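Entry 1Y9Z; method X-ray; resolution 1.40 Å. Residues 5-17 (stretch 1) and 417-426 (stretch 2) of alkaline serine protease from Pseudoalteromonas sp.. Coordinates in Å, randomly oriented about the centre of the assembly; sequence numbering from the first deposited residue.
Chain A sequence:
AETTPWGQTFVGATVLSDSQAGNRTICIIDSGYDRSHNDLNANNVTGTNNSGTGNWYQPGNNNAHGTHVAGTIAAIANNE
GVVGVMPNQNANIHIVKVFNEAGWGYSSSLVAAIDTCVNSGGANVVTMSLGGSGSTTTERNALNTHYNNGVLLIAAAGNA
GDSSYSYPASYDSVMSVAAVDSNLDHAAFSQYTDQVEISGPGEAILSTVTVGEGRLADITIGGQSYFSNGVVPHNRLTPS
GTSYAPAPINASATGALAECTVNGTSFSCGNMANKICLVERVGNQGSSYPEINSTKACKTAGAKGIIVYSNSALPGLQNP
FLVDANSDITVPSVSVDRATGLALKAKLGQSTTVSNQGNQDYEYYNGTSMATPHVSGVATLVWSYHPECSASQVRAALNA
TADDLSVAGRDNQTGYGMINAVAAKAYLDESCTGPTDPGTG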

ATOM      1  N   PRO A   5      -7.735   2.864  -6.593  1.00 12.38           N
ATOM      2  CA  PRO A   5      -6.981   3.470  -5.489  1.00 12.81           C
ATOM      3  C   PRO A   5      -6.031   4.546  -6.003  1.00 11.26           C
ATOM      4  O   PRO A   5      -5.498   4.430  -7.108  1.00 12.22           O
ATOM      5  CB  PRO A   5      -6.256   2.277  -4.865  1.00 13.83           C
ATOM      6  CG  PRO A   5      -6.110   1.321  -6.014  1.00 19.25           C
ATOM      7  CD  PRO A   5      -7.453   1.423  -6.695  1.00 14.45           C
ATOM      8  N   TRP A   6      -5.822   5.587  -5.200  1.00 11.45           N
ATOM      9  CA  TRP A   6      -4.965   6.699  -5.604  1.00 10.83           C
ATOM     10  C   TRP A   6      -3.600   6.282  -6.137  1.00 11.47           C
ATOM     11  O   TRP A   6      -3.101   6.876  -7.090  1.00 12.07           O
ATOM     12  CB  TRP A   6      -4.780   7.702  -4.454  1.00 11.00           C
ATOM     13  CG  TRP A   6      -3.911   7.230  -3.318  1.00 10.37           C
ATOM     14  CD1 TRP A   6      -4.312   6.576  -2.187  1.00 10.49           C
ATOM     15  CD2 TRP A   6      -2.492   7.398  -3.201  1.00 11.16           C
ATOM     16  NE1 TRP A   6      -3.231   6.330  -1.371  1.00 11.72           N
ATOM     17  CE2 TRP A   6      -2.102   6.822  -1.971  1.00 10.84           C
ATOM     18  CE3 TRP A   6      -1.511   7.979  -4.018  1.00 10.20           C
ATOM     19  CZ2 TRP A   6      -0.769   6.812  -1.534  1.00 11.39           C
ATOM     20  CZ3 TRP A   6      -0.183   7.968  -3.584  1.00 11.37           C
ATOM     21  CH2 TRP A   6       0.171   7.388  -2.352  1.00 11.25           C
ATOM     22  N   GLY A   7      -3.002   5.261  -5.533  1.00 12.05           N
ATOM     23  CA  GLY A   7      -1.696   4.813  -5.978  1.00 11.81           C
ATOM     24  C   GLY A   7      -1.668   4.402  -7.437  1.00 11.19           C
ATOM     25  O   GLY A   7      -0.693   4.660  -8.149  1.00 11.13           O
ATOM     26  N   GLN A   8      -2.738   3.756  -7.892  1.00 11.25           N
ATOM     27  CA  GLN A   8      -2.820   3.310  -9.278  1.00 12.14           C
ATOM     28  C   GLN A   8      -2.788   4.483 -10.247  1.00 12.15           C
ATOM     29  O   GLN A   8      -2.179   4.405 -11.313  1.00 12.82           O
ATOM     30  CB  GLN A   8      -4.107   2.512  -9.506  1.00 12.11           C
ATOM     31  CG  GLN A   8      -4.193   1.202  -8.734  1.00 11.39           C
ATOM     32  CD  GLN A   8      -3.049   0.261  -9.040  1.00 12.47           C
ATOM     33  OE1 GLN A   8      -2.605   0.156 -10.184  1.00 14.06           O
ATOM     34  NE2 GLN A   8      -2.575  -0.448  -8.018  1.00 11.72           N
ATOM     35  N   THR A   9      -3.453   5.569  -9.872  1.00 13.31           N
ATOM     36  CA  THR A   9      -3.501   6.755 -10.714  1.00 15.24           C
ATOM     37  C   THR A   9      -2.189   7.535 -10.686  1.00 16.13           C
ATOM     38  O   THR A   9      -1.735   8.028 -11.720  1.00 17.51           O
ATOM     39  CB  THR A   9      -4.647   7.692 -10.283  1.00 14.76           C
ATOM     40  OG1 THR A   9      -5.888   6.977 -10.326  1.00 17.58           O
ATOM     41  CG2 THR A   9      -4.733   8.893 -11.217  1.00 17.41           C
ATOM     42  N   PHE A  10      -1.573   7.632  -9.511  1.00 16.04           N
ATOM     43  CA  PHE A  10      -0.323   8.376  -9.363  1.00 16.91           C
ATOM     44  C   PHE A  10       0.873   7.843 -10.147  1.00 17.72           C
ATOM     45  O   PHE A  10       1.669   8.626 -10.669  1.00 20.06           O
ATOM     46  CB  PHE A  10       0.067   8.491  -7.886  1.00 17.32           C
ATOM     47  CG  PHE A  10      -0.654   9.582  -7.142  1.00 18.25           C
ATOM     48  CD1 PHE A  10      -0.001  10.297  -6.143  1.00 19.91           C
ATOM     49  CD2 PHE A  10      -1.983   9.886  -7.421  1.00 18.32           C
ATOM     50  CE1 PHE A  10      -0.657  11.296  -5.432  1.00 19.97           C
ATOM     51  CE2 PHE A  10      -2.651  10.883  -6.713  1.00 19.12           C
ATOM     52  CZ  PHE A  10      -1.986  11.590  -5.717  1.00 20.24           C
ATOM     53  N   VAL A  11       1.009   6.524 -10.233  1.00 15.84           N
ATOM     54  CA  VAL A  11       2.135   5.934 -10.948  1.00 16.17           C
ATOM     55  C   VAL A  11       1.932   5.958 -12.458  1.00 18.93           C
ATOM     56  O   VAL A  11       2.842   5.630 -13.219  1.00 19.69           O
ATOM     57  CB  VAL A  11       2.392   4.477 -10.492  1.00 13.29           C
ATOM     58  CG1 VAL A  11       2.663   4.446  -8.994  1.00 13.64           C
ATOM     59  CG2 VAL A  11       1.202   3.594 -10.848  1.00 13.15           C
ATOM     60  N   GLY A  12       0.732   6.347 -12.882  1.00 21.02           N
ATOM     61  CA  GLY A  12       0.429   6.419 -14.300  1.00 23.89           C
ATOM     62  C   GLY A  12       0.314   5.074 -14.986  1.00 25.11           C
ATOM     63  O   GLY A  12       0.903   4.859 -16.045  1.00 28.51           O
ATOM     64  N   ALA A  13      -0.449   4.163 -14.392  1.00 25.99           N
ATOM     65  CA  ALA A  13      -0.634   2.835 -14.967  1.00 26.56           C
ATOM     66  C   ALA A  13      -2.005   2.715 -15.629  1.00 26.74           C
ATOM     67  O   ALA A  13      -2.212   1.880 -16.510  1.00 26.45           O
ATOM     68  CB  ALA A  13      -0.483   1.773 -13.885  1.00 28.06           C
ATOM     69  N   THR A  14      -2.937   3.562 -15.202  1.00 25.74           N
ATOM     70  CA  THR A  14      -4.290   3.546 -15.739  1.00 25.15           C
ATOM     71  C   THR A  14      -4.367   4.066 -17.172  1.00 24.49           C
ATOM     72  O   THR A  14      -5.317   3.764 -17.893  1.00 23.74           O
ATOM     73  CB  THR A  14      -5.242   4.382 -14.862  1.00 24.88           C
ATOM     74  OG1 THR A  14      -4.803   5.747 -14.842  1.00 26.46           O
ATOM     75  CG2 THR A  14      -5.265   3.843 -13.440  1.00 26.13           C
ATOM     76  N   VAL A  15      -3.368   4.843 -17.583  1.00 23.07           N
ATOM     77  CA  VAL A  15      -3.341   5.401 -18.932  1.00 23.59           C
ATOM     78  C   VAL A  15      -2.696   4.472 -19.959  1.00 21.94           C
ATOM     79  O   VAL A  15      -2.915   4.619 -21.161  1.00 23.14           O
ATOM     80  CB  VAL A  15      -2.607   6.751 -18.956  1.00 24.98           C
ATOM     81  CG1 VAL A  15      -3.409   7.789 -18.185  1.00 26.99           C
ATOM     82  CG2 VAL A  15      -1.225   6.598 -18.355  1.00 27.42           C
ATOM     83  N   LEU A  16      -1.894   3.523 -19.489  1.00 19.47           N
ATOM     84  CA  LEU A  16      -1.246   2.571 -20.384  1.00 17.76           C
ATOM     85  C   LEU A  16      -2.134   1.335 -20.497  1.00 16.22           C
ATOM     86  O   LEU A  16      -3.187   1.266 -19.866  1.00 16.21           O
ATOM     87  CB  LEU A  16       0.131   2.174 -19.842  1.00 17.40           C
ATOM     88  CG  LEU A  16       1.191   3.276 -19.765  1.00 17.22           C
ATOM     89  CD1 LEU A  16       2.489   2.692 -19.222  1.00 16.94           C
ATOM     90  CD2 LEU A  16       1.413   3.878 -21.147  1.00 18.17           C
ATOM     91  N   SER A  17      -1.707   0.367 -21.302  1.00 14.85           N
ATOM     92  CA  SER A  17      -2.468  -0.864 -21.489  1.00 14.27           C
ATOM     93  C   SER A  17      -1.586  -2.085 -21.283  1.00 13.23           C
ATOM     94  O   SER A  17      -0.468  -2.139 -21.792  1.00 13.85           O
ATOM     95  CB  SER A  17      -3.064  -0.912 -22.897  1.00 14.97           C
ATOM     96  OG  SER A  17      -3.595  -2.196 -23.172  1.00 16.34           O
ATOM     97  N   GLY A 417      12.809   9.323  -6.864  1.00 11.73           N
ATOM     98  CA  GLY A 417      11.476   9.897  -6.862  1.00 11.76           C
ATOM     99  C   GLY A 417      10.353   8.917  -7.127  1.00 11.58           C
ATOM    100  O   GLY A 417      10.527   7.703  -7.022  1.00 11.96           O
ATOM    101  N   MET A 418       9.192   9.459  -7.480  1.00 11.99           N
ATOM    102  CA  MET A 418       8.012   8.649  -7.754  1.00 12.56           C
ATOM    103  C   MET A 418       8.090   7.978  -9.118  1.00 12.08           C
ATOM    104  O   MET A 418       8.348   8.634 -10.128  1.00 12.61           O
ATOM    105  CB  MET A 418       6.758   9.524  -7.689  1.00 13.47           C
ATOM    106  CG  MET A 418       5.464   8.740  -7.773  1.00 15.27           C
ATOM    107  SD  MET A 418       5.221   7.710  -6.316  1.00 18.23           S
ATOM    108  CE  MET A 418       3.521   8.096  -5.905  1.00 18.49           C
ATOM    109  N   ILE A 419       7.864   6.669  -9.147  1.00 12.15           N
ATOM    110  CA  ILE A 419       7.904   5.925 -10.397  1.00 12.79           C
ATOM    111  C   ILE A 419       6.865   6.511 -11.358  1.00 12.71           C
ATOM    112  O   ILE A 419       5.778   6.912 -10.944  1.00 12.99           O
ATOM    113  CB  ILE A 419       7.638   4.419 -10.151  1.00 12.44           C
ATOM    114  CG1 ILE A 419       7.882   3.629 -11.437  1.00 13.93           C
ATOM    115  CG2 ILE A 419       6.222   4.214  -9.617  1.00 13.79           C
ATOM    116  CD1 ILE A 419       7.999   2.135 -11.223  1.00 14.85           C
ATOM    117  N   ASN A 420       7.220   6.566 -12.638  1.00 12.21           N
ATOM    118  CA  ASN A 420       6.349   7.131 -13.666  1.00 13.50           C
ATOM    119  C   ASN A 420       6.290   6.184 -14.860  1.00 13.21           C
ATOM    120  O   ASN A 420       7.196   6.167 -15.693  1.00 13.05           O
ATOM    121  CB  ASN A 420       6.901   8.491 -14.109  1.00 14.54           C
ATOM    122  CG  ASN A 420       5.946   9.247 -15.011  1.00 15.30           C
ATOM    123  OD1 ASN A 420       5.338   8.672 -15.910  1.00 16.45           O
ATOM    124  ND2 ASN A 420       5.822  10.549 -14.780  1.00 16.79           N
ATOM    125  N   ALA A 421       5.214   5.408 -14.943  1.00 13.90           N
ATOM    126  CA  ALA A 421       5.041   4.437 -16.018  1.00 14.26           C
ATOM    127  C   ALA A 421       5.063   5.043 -17.417  1.00 14.58           C
ATOM    128  O   ALA A 421       5.751   4.542 -18.304  1.00 15.15           O
ATOM    129  CB  ALA A 421       3.744   3.663 -15.810  1.00 14.06           C
ATOM    130  N   VAL A 422       4.306   6.120 -17.610  1.00 15.25           N
ATOM    131  CA  VAL A 422       4.231   6.779 -18.909  1.00 16.69           C
ATOM    132  C   VAL A 422       5.598   7.254 -19.392  1.00 16.62           C
ATOM    133  O   VAL A 422       5.992   6.981 -20.524  1.00 16.37           O
ATOM    134  CB  VAL A 422       3.270   7.987 -18.862  1.00 17.13           C
ATOM    135  CG1 VAL A 422       3.209   8.662 -20.229  1.00 19.18           C
ATOM    136  CG2 VAL A 422       1.887   7.527 -18.439  1.00 18.67           C
ATOM    137  N   ALA A 423       6.317   7.962 -18.527  1.00 16.00           N
ATOM    138  CA  ALA A 423       7.637   8.476 -18.875  1.00 15.69           C
ATOM    139  C   ALA A 423       8.639   7.352 -19.125  1.00 15.84           C
ATOM    140  O   ALA A 423       9.469   7.441 -20.029  1.00 16.08           O
ATOM    141  CB  ALA A 423       8.142   9.398 -17.773  1.00 16.22           C
ATOM    142  N   ALA A 424       8.564   6.296 -18.323  1.00 15.64           N
ATOM    143  CA  ALA A 424       9.468   5.162 -18.480  1.00 16.18           C
ATOM    144  C   ALA A 424       9.251   4.502 -19.839  1.00 16.96           C
ATOM    145  O   ALA A 424      10.206   4.123 -20.516  1.00 16.16           O
ATOM    146  CB  ALA A 424       9.243   4.155 -17.361  1.00 16.26           C
ATOM    147  N   LYS A 425       7.989   4.363 -20.231  1.00 16.70           N
ATOM    148  CA  LYS A 425       7.656   3.760 -21.514  1.00 18.32           C
ATOM    149  C   LYS A 425       8.203   4.607 -22.658  1.00 18.11           C
ATOM    150  O   LYS A 425       8.821   4.087 -23.585  1.00 18.67           O
ATOM    151  CB  LYS A 425       6.140   3.628 -21.666  1.00 19.31           C
ATOM    152  CG  LYS A 425       5.699   3.220 -23.068  1.00 22.09           C
ATOM    153  CD  LYS A 425       4.190   3.314 -23.225  1.00 23.37           C
ATOM    154  CE  LYS A 425       3.768   3.051 -24.663  1.00 25.26           C
ATOM    155  NZ  LYS A 425       4.353   4.032 -25.619  1.00 26.41           N
ATOM    156  N   ALA A 426       7.965   5.913 -22.585  1.00 18.82           N
ATOM    157  CA  ALA A 426       8.430   6.838 -23.616  1.00 19.10           C
ATOM    158  C   ALA A 426       9.947   6.766 -23.761  1.00 19.52           C
ATOM    159  O   ALA A 426      10.486   6.891 -24.861  1.00 19.92           O
ATOM    160  CB  ALA A 426       8.000   8.259 -23.268  1.00 18.75           C
TER

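The two stretches lie more than 400 residues apart in one chain, yet they bury 454 Å² between them, both sides summed. Their backbones come closest where stretch 1 leaves its short helix and stretch 2 is about to begin one: the CA atoms of Val11 and Asn420 are 5.2 Å apart, those of Gly12 and Ala421 5.3 Å.

A single hydrogen bond crosses this junction. Ala421 N donates to Val11 O at 2.9 Å with a near-ideal N-H...O angle of 167°. The pairing has a plain logic, because an amide in the first turn of a helix has no carbonyl of that helix to bond with. Asn420, the N-cap, serves another such amide: its OD1 accepts from Ala423 N at 2.9 Å and 174°. The Asn420 CA-to-CB bond points away from stretch 1; its OD1 caps its own helix, its ND2 is bonded elsewhere in the structure, and neither bonds to stretch 1.

The turn on the other side is a Schellman motif. Gly12 has positive phi (71°), which by itself favours glycine, and Gly12 N bonds back to Thr9 O at 3.2 Å, while Val11 N reaches Gly7 O at 3.3 Å. Packing adds a second constraint, since an ideal CB on Gly12 would point toward stretch 2 and sit a tight 3.5 Å from Val422 CG2. The contact has a cost: Gly12 O is buried without a polar partner in the model, and its closest neighbour across the interface is the methyl Ala421 CB at 3.1 Å.

The remaining contacts are largely apolar. Val11, which has the largest covered area at 75 Å², places CG1 3.6 Å from Ile419 CG2. Nearer the start of stretch 1, the terminal methyl of Met418 touches two aromatic residues. Met418 CE lies 4.0 Å from Phe10 CB, at the edge of the Phe10 ring and near its plane, and 4.4 Å from Trp6 CZ3, which it approaches obliquely.

Farther along, Leu16 (69 Å² covered) points toward the helix of stretch 2. Leu16 CD1 packs 3.8 Å from Ala421 CB, while Leu16 CD2 lies 3.5 Å from Lys425 CD. Ala421 and Lys425 are one helical turn apart, joined by the bond from Lys425 N to Ala421 O at 3.0 Å, so one leucine spans that turn. Lysine contributes its aliphatic chain here; its ammonium is hydrogen-bonded elsewhere in the structure. Val15 CG2 and Val422 CG2 meet at 3.2 Å, a short methyl-methyl approach between two exposed residues.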